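Local structure of surface protein VspA (Borrelia turicatae, 1YJG) at residues F10-K15 with L142-A146; D16-V21 with A60-L65; Y55-S59 with F92-K97. The protein is an outer-membrane lipoprotein of the variable small protein family, here represented by its helical core, that probably aids evasion of host immunity through antigenic switching. All coordinates share one frame; numbering follows the deposited sequence.

Interaction 1 (F10-K15 with L142-A146); sequences FAKSVK and LLTSA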
loop_
_atom_site.group_PDB
_atom_site.type_symbol
_atom_site.label_atom_id
_atom_site.label_comp_id
_atom_site.label_asym_id
_atom_site.label_seq_id
_atom_site.Cartn_x
_atom_site.Cartn_y
_atom_site.Cartn_z
ATOM N N PHE A 10 15.021 10.298 4.299
ATOM C CA PHE A 10 13.778 10.894 4.776
ATOM C C PHE A 10 12.692 10.856 3.713
ATOM O O PHE A 10 11.535 10.570 3.996
ATOM C CB PHE A 10 14.019 12.342 5.211
ATOM C CG PHE A 10 12.836 12.966 5.873
ATOM C CD1 PHE A 10 12.554 12.699 7.210
ATOM C CD2 PHE A 10 11.992 13.801 5.162
ATOM C CE1 PHE A 10 11.433 13.262 7.820
ATOM C CE2 PHE A 10 10.876 14.374 5.771
ATOM C CZ PHE A 10 10.589 14.103 7.087
ATOM N N ALA A 11 13.082 11.163 2.484
ATOM C CA ALA A 11 12.172 11.167 1.351
ATOM C C ALA A 11 11.652 9.756 1.091
ATOM O O ALA A 11 10.500 9.586 0.714
ATOM C CB ALA A 11 12.871 11.698 0.121
ATOM N N LYS A 12 12.512 8.762 1.289
ATOM C CA LYS A 12 12.153 7.360 1.086
ATOM C C LYS A 12 11.060 6.958 2.064
ATOM O O LYS A 12 10.148 6.227 1.711
ATOM C CB LYS A 12 13.340 6.438 1.360
ATOM C CG LYS A 12 14.253 6.162 0.193
ATOM C CD LYS A 12 15.503 5.377 0.645
ATOM C CE LYS A 12 15.159 4.001 1.219
ATOM N NZ LYS A 12 16.347 3.275 1.781
ATOM N N SER A 13 11.200 7.421 3.303
ATOM C CA SER A 13 10.265 7.133 4.374
ATOM C C SER A 13 8.930 7.791 4.144
ATOM O O SER A 13 7.888 7.196 4.418
ATOM C CB SER A 13 10.836 7.594 5.718
ATOM O OG SER A 13 11.893 6.743 6.130
ATOM N N VAL A 14 8.963 9.029 3.661
ATOM C CA VAL A 14 7.753 9.782 3.388
ATOM C C VAL A 14 7.052 9.188 2.163
ATOM O O VAL A 14 5.826 9.055 2.151
ATOM C CB VAL A 14 8.053 11.285 3.196
ATOM C CG1 VAL A 14 6.801 12.046 2.753
ATOM C CG2 VAL A 14 8.586 11.881 4.495
ATOM N N LYS A 15 7.831 8.828 1.148
ATOM C CA LYS A 15 7.294 8.235 -0.081
ATOM C C LYS A 15 6.543 6.966 0.301
ATOM O O LYS A 15 5.436 6.715 -0.176
ATOM C CB LYS A 15 8.424 7.915 -1.076
ATOM C CG LYS A 15 7.981 7.347 -2.440
ATOM C CD LYS A 15 6.845 8.159 -3.098
ATOM C CE LYS A 15 6.431 7.544 -4.438
ATOM N NZ LYS A 15 5.447 8.366 -5.164
ATOM N N LEU A 142 3.704 16.814 2.954
ATOM C CA LEU A 142 4.966 16.322 3.486
ATOM C C LEU A 142 5.852 15.750 2.388
ATOM O O LEU A 142 7.073 15.893 2.459
ATOM C CB LEU A 142 4.742 15.287 4.597
ATOM C CG LEU A 142 6.005 14.713 5.258
ATOM C CD1 LEU A 142 6.853 15.806 5.877
ATOM C CD2 LEU A 142 5.622 13.693 6.303
ATOM N N LEU A 143 5.251 15.104 1.383
ATOM C CA LEU A 143 6.021 14.518 0.279
ATOM C C LEU A 143 6.650 15.639 -0.541
ATOM O O LEU A 143 7.822 15.559 -0.918
ATOM C CB LEU A 143 5.177 13.591 -0.623
ATOM C CG LEU A 143 5.929 12.898 -1.783
ATOM C CD1 LEU A 143 7.200 12.121 -1.288
ATOM C CD2 LEU A 143 5.037 11.961 -2.570
ATOM N N THR A 144 5.880 16.690 -0.788
ATOM C CA THR A 144 6.382 17.823 -1.554
ATOM C C THR A 144 7.584 18.433 -0.852
ATOM O O THR A 144 8.592 18.696 -1.487
ATOM C CB THR A 144 5.274 18.862 -1.748
ATOM O OG1 THR A 144 4.264 18.302 -2.582
ATOM C CG2 THR A 144 5.769 20.077 -2.530
ATOM N N SER A 145 7.487 18.623 0.463
ATOM C CA SER A 145 8.586 19.194 1.245
ATOM C C SER A 145 9.787 18.271 1.295
ATOM O O SER A 145 10.918 18.730 1.263
ATOM C CB SER A 145 8.158 19.506 2.681
ATOM O OG SER A 145 7.121 20.454 2.680
ATOM N N ALA A 146 9.534 16.970 1.386
ATOM C CA ALA A 146 10.598 15.992 1.439
ATOM C C ALA A 146 11.323 15.898 0.099
ATOM O O ALA A 146 12.533 15.740 0.060
ATOM C CB ALA A 146 10.047 14.642 1.820
#
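Val14 points from helix 2-28 toward helix 129-155 and straddles Leu142, whose CG lies near both of its methyls. CG1 also reaches the backbone of Leu143, 3.6 Å from Leu143 CA, while CG2 also packs on the methyl of Ala146. The torsion behind this arrangement sets CG1 opposite the backbone N (chi1 174°) and CG2 opposite the carbonyl carbon, so that the fork of the valine opens toward the partner helix. Leu142 meets it at an oblique angle, its CG standing 3.7 Å from Val14 CG1.

One turn earlier, Phe10 presents the rim of its ring, not a face. Ala146 CB sits near the ring plane, 4.0 Å from Phe10 CD2, and Leu142 CD1 approaches the same edge more loosely. Ala146 is the small residue that makes this possible: its methyl fits among Phe10, Ala11 and Val14, and it lets the backbones come together, with Ala11 CA 5.1 Å from Ala146 CA. Ala11 likewise adds only a methyl, resting 4.1 Å from Ala146 O.

On the other flank, Leu143 reaches across beside Lys15, its CD1 4.1 Å from Lys15 CA. The aliphatic part of the lysine runs past the leucine, and both residues lie within reach of the second subunit, where Lys12 of that subunit packs on Leu143. Phe10 and Leu142 turn instead toward Ile82 of helix 76-98.

The segment axes run antiparallel, 9.3 Å apart. The side chains meet through hydrocarbon alone, and no polar bond joins the two segments, so the contact probably gains its stability from buried hydrocarbon and from the fit of branched side chains around small ones; the polar backbone groups Val14 N and Lys15 N are already satisfied by bonds within their own helix.

Interaction 2 (D16-V21 with A60-L65); sequences DVHTLV and AVDTKL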
loop_
_atom_site.group_PDB
_atom_site.type_symbol
_atom_site.label_atom_id
_atom_site.label_comp_id
_atom_site.label_asym_id
_atom_site.label_seq_id
_atom_site.Cartn_x
_atom_site.Cartn_y
_atom_site.Cartn_z
ATOM N N ASP A 16 7.160 6.181 1.179
ATOM C CA ASP A 16 6.589 4.943 1.668
ATOM C C ASP A 16 5.194 5.193 2.269
ATOM O O ASP A 16 4.225 4.548 1.893
ATOM C CB ASP A 16 7.535 4.362 2.707
ATOM C CG ASP A 16 7.092 3.029 3.235
ATOM O OD1 ASP A 16 7.124 2.872 4.480
ATOM O OD2 ASP A 16 6.737 2.077 2.490
ATOM N N VAL A 17 5.100 6.145 3.194
ATOM C CA VAL A 17 3.833 6.469 3.836
ATOM C C VAL A 17 2.805 7.012 2.816
ATOM O O VAL A 17 1.622 6.693 2.881
ATOM C CB VAL A 17 4.048 7.474 5.000
ATOM C CG1 VAL A 17 2.727 8.069 5.470
ATOM C CG2 VAL A 17 4.763 6.798 6.144
ATOM N N HIS A 18 3.277 7.809 1.867
ATOM C CA HIS A 18 2.436 8.402 0.840
ATOM C C HIS A 18 1.767 7.318 0.015
ATOM O O HIS A 18 0.545 7.350 -0.219
ATOM C CB HIS A 18 3.293 9.305 -0.037
ATOM C CG HIS A 18 2.535 10.054 -1.085
ATOM N ND1 HIS A 18 2.407 9.599 -2.380
ATOM C CD2 HIS A 18 1.921 11.262 -1.050
ATOM C CE1 HIS A 18 1.722 10.478 -3.091
ATOM N NE2 HIS A 18 1.421 11.499 -2.309
ATOM N N THR A 19 2.564 6.333 -0.394
ATOM C CA THR A 19 2.056 5.219 -1.185
ATOM C C THR A 19 0.992 4.444 -0.398
ATOM O O THR A 19 -0.087 4.173 -0.928
ATOM C CB THR A 19 3.188 4.300 -1.601
ATOM O OG1 THR A 19 3.951 4.933 -2.648
ATOM C CG2 THR A 19 2.647 3.014 -2.224
ATOM N N LEU A 20 1.292 4.101 0.857
ATOM C CA LEU A 20 0.335 3.374 1.689
ATOM C C LEU A 20 -1.023 4.107 1.789
ATOM O O LEU A 20 -2.071 3.472 1.758
ATOM C CB LEU A 20 0.887 3.153 3.089
ATOM C CG LEU A 20 2.042 2.152 3.225
ATOM C CD1 LEU A 20 2.437 2.029 4.675
ATOM C CD2 LEU A 20 1.661 0.781 2.672
ATOM N N VAL A 21 -0.982 5.432 1.917
ATOM C CA VAL A 21 -2.179 6.249 2.027
ATOM C C VAL A 21 -2.994 6.172 0.724
ATOM O O VAL A 21 -4.206 5.963 0.758
ATOM C CB VAL A 21 -1.831 7.715 2.405
ATOM C CG1 VAL A 21 -3.039 8.637 2.259
ATOM C CG2 VAL A 21 -1.293 7.777 3.824
ATOM N N ALA A 60 -0.155 0.972 10.142
ATOM C CA ALA A 60 1.256 0.866 9.750
ATOM C C ALA A 60 1.760 2.267 9.451
ATOM O O ALA A 60 2.881 2.609 9.801
ATOM C CB ALA A 60 1.426 -0.033 8.531
ATOM N N VAL A 61 0.915 3.070 8.803
ATOM C CA VAL A 61 1.248 4.448 8.468
ATOM C C VAL A 61 1.524 5.249 9.739
ATOM O O VAL A 61 2.516 5.972 9.824
ATOM C CB VAL A 61 0.086 5.125 7.719
ATOM C CG1 VAL A 61 0.231 6.642 7.752
ATOM C CG2 VAL A 61 0.022 4.636 6.309
ATOM N N ASP A 62 0.636 5.106 10.719
ATOM C CA ASP A 62 0.753 5.799 12.005
ATOM C C ASP A 62 2.064 5.436 12.727
ATOM O O ASP A 62 2.735 6.305 13.280
ATOM C CB ASP A 62 -0.435 5.450 12.906
ATOM C CG ASP A 62 -0.613 6.440 14.046
ATOM O OD1 ASP A 62 -1.168 7.537 13.813
ATOM O OD2 ASP A 62 -0.230 6.203 15.207
ATOM N N THR A 63 2.412 4.153 12.704
ATOM C CA THR A 63 3.626 3.654 13.336
ATOM C C THR A 63 4.862 4.248 12.649
ATOM O O THR A 63 5.817 4.614 13.314
ATOM C CB THR A 63 3.675 2.121 13.260
ATOM O OG1 THR A 63 2.595 1.565 14.019
ATOM C CG2 THR A 63 4.938 1.558 13.933
ATOM N N LYS A 64 4.828 4.340 11.321
ATOM C CA LYS A 64 5.941 4.887 10.544
ATOM C C LYS A 64 6.131 6.380 10.798
ATOM O O LYS A 64 7.243 6.873 10.783
ATOM C CB LYS A 64 5.743 4.620 9.048
ATOM C CG LYS A 64 5.886 3.140 8.662
ATOM C CD LYS A 64 5.248 2.820 7.326
ATOM C CE LYS A 64 5.273 1.317 7.036
ATOM N NZ LYS A 64 6.605 0.841 6.625
ATOM N N LEU A 65 5.036 7.085 11.028
ATOM C CA LEU A 65 5.062 8.513 11.295
ATOM C C LEU A 65 5.558 8.719 12.715
ATOM O O LEU A 65 6.259 9.683 12.981
ATOM C CB LEU A 65 3.666 9.134 11.103
ATOM C CG LEU A 65 3.188 9.156 9.657
ATOM C CD1 LEU A 65 1.689 9.468 9.540
ATOM C CD2 LEU A 65 3.999 10.141 8.848
HETATM O O HOH W 1 6.218 -0.461 3.608
#
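An antiparallel helix pair, apolar within and bridged by charge at its margin, joins Asp16-Val21 of helix 2-28 to Ala60-Leu65 of helix 48-69 in the middle of the bundle. Val17 and Val61 cross at about a right angle, Val17 CG1 lying 3.7 Å from Val61 CG1. The other methyl of Val61 passes Leu20, with Val61 CG2 3.6 Å from Leu20 CB. The segment axes are 9.9 Å apart, with the compact branched valines filling the gap between them, and Leu65 adds a methyl beside Val17.

Lys64 suits the border because its chain is hydrocarbon along its length and charged at its end. Its CB packs on Val17 CG2 and its CE on Leu20 CD1, 3.8 Å away, before a bend at the last torsion (chi4 -76°) carries the ammonium to Asp16. The two form a salt bridge, with Lys64 NZ donating to Asp16 OD1 at 3.0 Å, on the lone pair syn to the other oxygen.

Asp16 OD2 is bonded to Thr19 of the second subunit and to a water, which also accepts a weak bond from Lys64 NZ. The Asp16 carboxylate thus joins two helices and two subunits, and the nearby ammonium would be expected to favour its ionised form.

Interaction 3 (Y55-S59 with F92-K97); sequences YSVIS and FLTKAK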
loop_
_atom_site.group_PDB
_atom_site.type_symbol
_atom_site.label_atom_id
_atom_site.label_comp_id
_atom_site.label_asym_id
_atom_site.label_seq_id
_atom_site.Cartn_x
_atom_site.Cartn_y
_atom_site.Cartn_z
ATOM N N TYR A 55 -7.772 -0.379 7.781
ATOM C CA TYR A 55 -7.443 0.008 9.141
ATOM C C TYR A 55 -6.001 -0.407 9.473
ATOM O O TYR A 55 -5.281 0.354 10.101
ATOM C CB TYR A 55 -8.422 -0.639 10.128
ATOM C CG TYR A 55 -8.203 -0.211 11.551
ATOM C CD1 TYR A 55 -8.915 0.844 12.093
ATOM C CD2 TYR A 55 -7.260 -0.846 12.351
ATOM C CE1 TYR A 55 -8.702 1.252 13.392
ATOM C CE2 TYR A 55 -7.045 -0.446 13.661
ATOM C CZ TYR A 55 -7.765 0.605 14.171
ATOM O OH TYR A 55 -7.556 1.012 15.462
ATOM N N SER A 56 -5.598 -1.611 9.052
ATOM C CA SER A 56 -4.247 -2.140 9.313
ATOM C C SER A 56 -3.163 -1.368 8.546
ATOM O O SER A 56 -2.062 -1.158 9.056
ATOM C CB SER A 56 -4.181 -3.639 8.987
ATOM O OG SER A 56 -2.933 -4.193 9.366
ATOM N N VAL A 57 -3.480 -0.955 7.322
ATOM C CA VAL A 57 -2.554 -0.191 6.504
ATOM C C VAL A 57 -2.366 1.187 7.157
ATOM O O VAL A 57 -1.258 1.662 7.244
ATOM C CB VAL A 57 -3.063 -0.035 5.046
ATOM C CG1 VAL A 57 -2.250 1.005 4.291
ATOM C CG2 VAL A 57 -3.005 -1.373 4.317
ATOM N N ILE A 58 -3.446 1.812 7.624
ATOM C CA ILE A 58 -3.334 3.131 8.258
ATOM C C ILE A 58 -2.635 3.026 9.611
ATOM O O ILE A 58 -2.037 3.994 10.049
ATOM C CB ILE A 58 -4.702 3.868 8.344
ATOM C CG1 ILE A 58 -5.273 4.088 6.945
ATOM C CG2 ILE A 58 -4.555 5.229 9.023
ATOM C CD1 ILE A 58 -4.332 4.760 5.970
ATOM N N SER A 59 -2.689 1.850 10.246
ATOM C CA SER A 59 -2.027 1.633 11.536
ATOM C C SER A 59 -0.536 1.582 11.266
ATOM O O SER A 59 0.250 2.084 12.056
ATOM C CB SER A 59 -2.469 0.334 12.217
ATOM O OG SER A 59 -3.788 0.460 12.712
ATOM N N PHE A 92 -8.197 8.992 11.945
ATOM C CA PHE A 92 -8.854 7.958 11.161
ATOM C C PHE A 92 -9.064 6.705 12.011
ATOM O O PHE A 92 -10.151 6.138 12.036
ATOM C CB PHE A 92 -8.020 7.577 9.928
ATOM C CG PHE A 92 -8.593 6.422 9.167
ATOM C CD1 PHE A 92 -9.568 6.637 8.200
ATOM C CD2 PHE A 92 -8.216 5.122 9.464
ATOM C CE1 PHE A 92 -10.125 5.579 7.512
ATOM C CE2 PHE A 92 -8.777 4.053 8.782
ATOM C CZ PHE A 92 -9.725 4.279 7.807
ATOM N N LEU A 93 -8.015 6.277 12.704
ATOM C CA LEU A 93 -8.078 5.078 13.549
ATOM C C LEU A 93 -9.071 5.211 14.709
ATOM O O LEU A 93 -9.841 4.297 14.970
ATOM C CB LEU A 93 -6.686 4.723 14.091
ATOM C CG LEU A 93 -5.599 4.446 13.054
ATOM C CD1 LEU A 93 -4.239 4.293 13.750
ATOM C CD2 LEU A 93 -5.921 3.212 12.231
ATOM N N THR A 94 -9.055 6.354 15.389
ATOM C CA THR A 94 -9.950 6.613 16.510
ATOM C C THR A 94 -11.413 6.638 16.031
ATOM O O THR A 94 -12.302 6.072 16.675
ATOM C CB THR A 94 -9.582 7.970 17.173
ATOM O OG1 THR A 94 -8.311 7.875 17.812
ATOM C CG2 THR A 94 -10.519 8.318 18.321
ATOM N N LYS A 95 -11.648 7.294 14.901
ATOM C CA LYS A 95 -12.985 7.399 14.334
ATOM C C LYS A 95 -13.521 6.022 13.926
ATOM O O LYS A 95 -14.668 5.680 14.214
ATOM C CB LYS A 95 -12.980 8.380 13.144
ATOM C CG LYS A 95 -14.283 8.443 12.341
ATOM C CD LYS A 95 -15.536 8.683 13.205
ATOM C CE LYS A 95 -15.581 10.085 13.812
ATOM N NZ LYS A 95 -15.954 11.129 12.823
ATOM N N ALA A 96 -12.688 5.229 13.270
ATOM C CA ALA A 96 -13.100 3.901 12.828
ATOM C C ALA A 96 -13.473 3.022 14.030
ATOM O O ALA A 96 -14.518 2.353 14.031
ATOM C CB ALA A 96 -12.008 3.263 12.005
ATOM N N LYS A 97 -12.628 3.048 15.053
ATOM C CA LYS A 97 -12.851 2.269 16.272
ATOM C C LYS A 97 -14.175 2.660 16.917
ATOM O O LYS A 97 -14.912 1.800 17.401
ATOM C CB LYS A 97 -11.714 2.477 17.276
ATOM C CG LYS A 97 -10.466 1.654 16.998
ATOM C CD LYS A 97 -9.443 1.758 18.145
ATOM C CE LYS A 97 -8.800 3.136 18.227
ATOM N NZ LYS A 97 -7.554 3.131 19.048
#
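Tyr55 turns one face of its ring to a methyl of Leu93, and round this pair the contact is tight. Leu93 CD2 stands 3.7 Å from the centroid of the Tyr55 ring and 15° off its normal, a CH-pi contact. The two side chains cross at about a right angle. Ala96 fills a different place: its methyl meets the ring edge, 3.9 Å from Tyr55 CD1, where a small residue leaves room for the broad aromatic group. With CG opposite the backbone N (chi1 -176°), Tyr55 sends its ring across to helix 76-98, where Leu93 takes a face and Ala96 an edge.

The same Leu93 CD2 spans a turn of the other helix, from the Tyr55 ring to Ser59 OG at 3.5 Å, and touches Ile58 CG2. Ile58 in turn packs against Phe92, its CG2 3.7 Å from Phe92 CD2, the isoleucine and phenylalanine crossing at about a right angle. A beta-branched residue gives Phe92 several carbons to rest on, since Ile58 CB and CG1 come close as well.

The less buried side begins at the phenol end, where a few close carbon-to-oxygen touches take over. There Lys97, only partly buried, passes across the hydroxyl with its aliphatic chain: Lys97 CG is 3.4 Å from Tyr55 OH. Its ammonium makes no bond to the hydroxyl, with Lys97 NZ 4.2 Å from Tyr55 OH, so here the lysine serves as hydrocarbon cover. The segment axes are 10.4 Å apart, a spacing consistent with the large Tyr55 ring lying between the helices.

On the side facing the rest of the bundle, Ile58 also touches Ile24 of helix 2-28 and Leu135 of helix 129-155, and Phe92 touches Glu131 of the latter. Gly39 of the second subunit, from its strand 39-42, packs on both Tyr55 and Lys97, placing the outer side of this helix pair at the subunit interface.

From the N terminus, helix 2-28 supplies first 10-15 and then 16-21, so interactions 1 and 2 follow each other along one helix and touch where Leu143 meets His18. Interaction 2, at helix 48-69, closes the loop of 38 residues that includes the two-stranded hairpin. Interaction 3 begins on that helix, before 60-65, and ends on helix 76-98; its segments therefore alternate with those of interaction 2, the two loops cross, and they touch where Asp62 meets Leu93 and Leu20 meets Val57. Interaction 1 closes last, at helix 129-155, its long loop enclosing both others. Together they link the bundle's four long helices, interactions 1 and 3 on opposite sides of the chain's centre and all three reaching the second subunit.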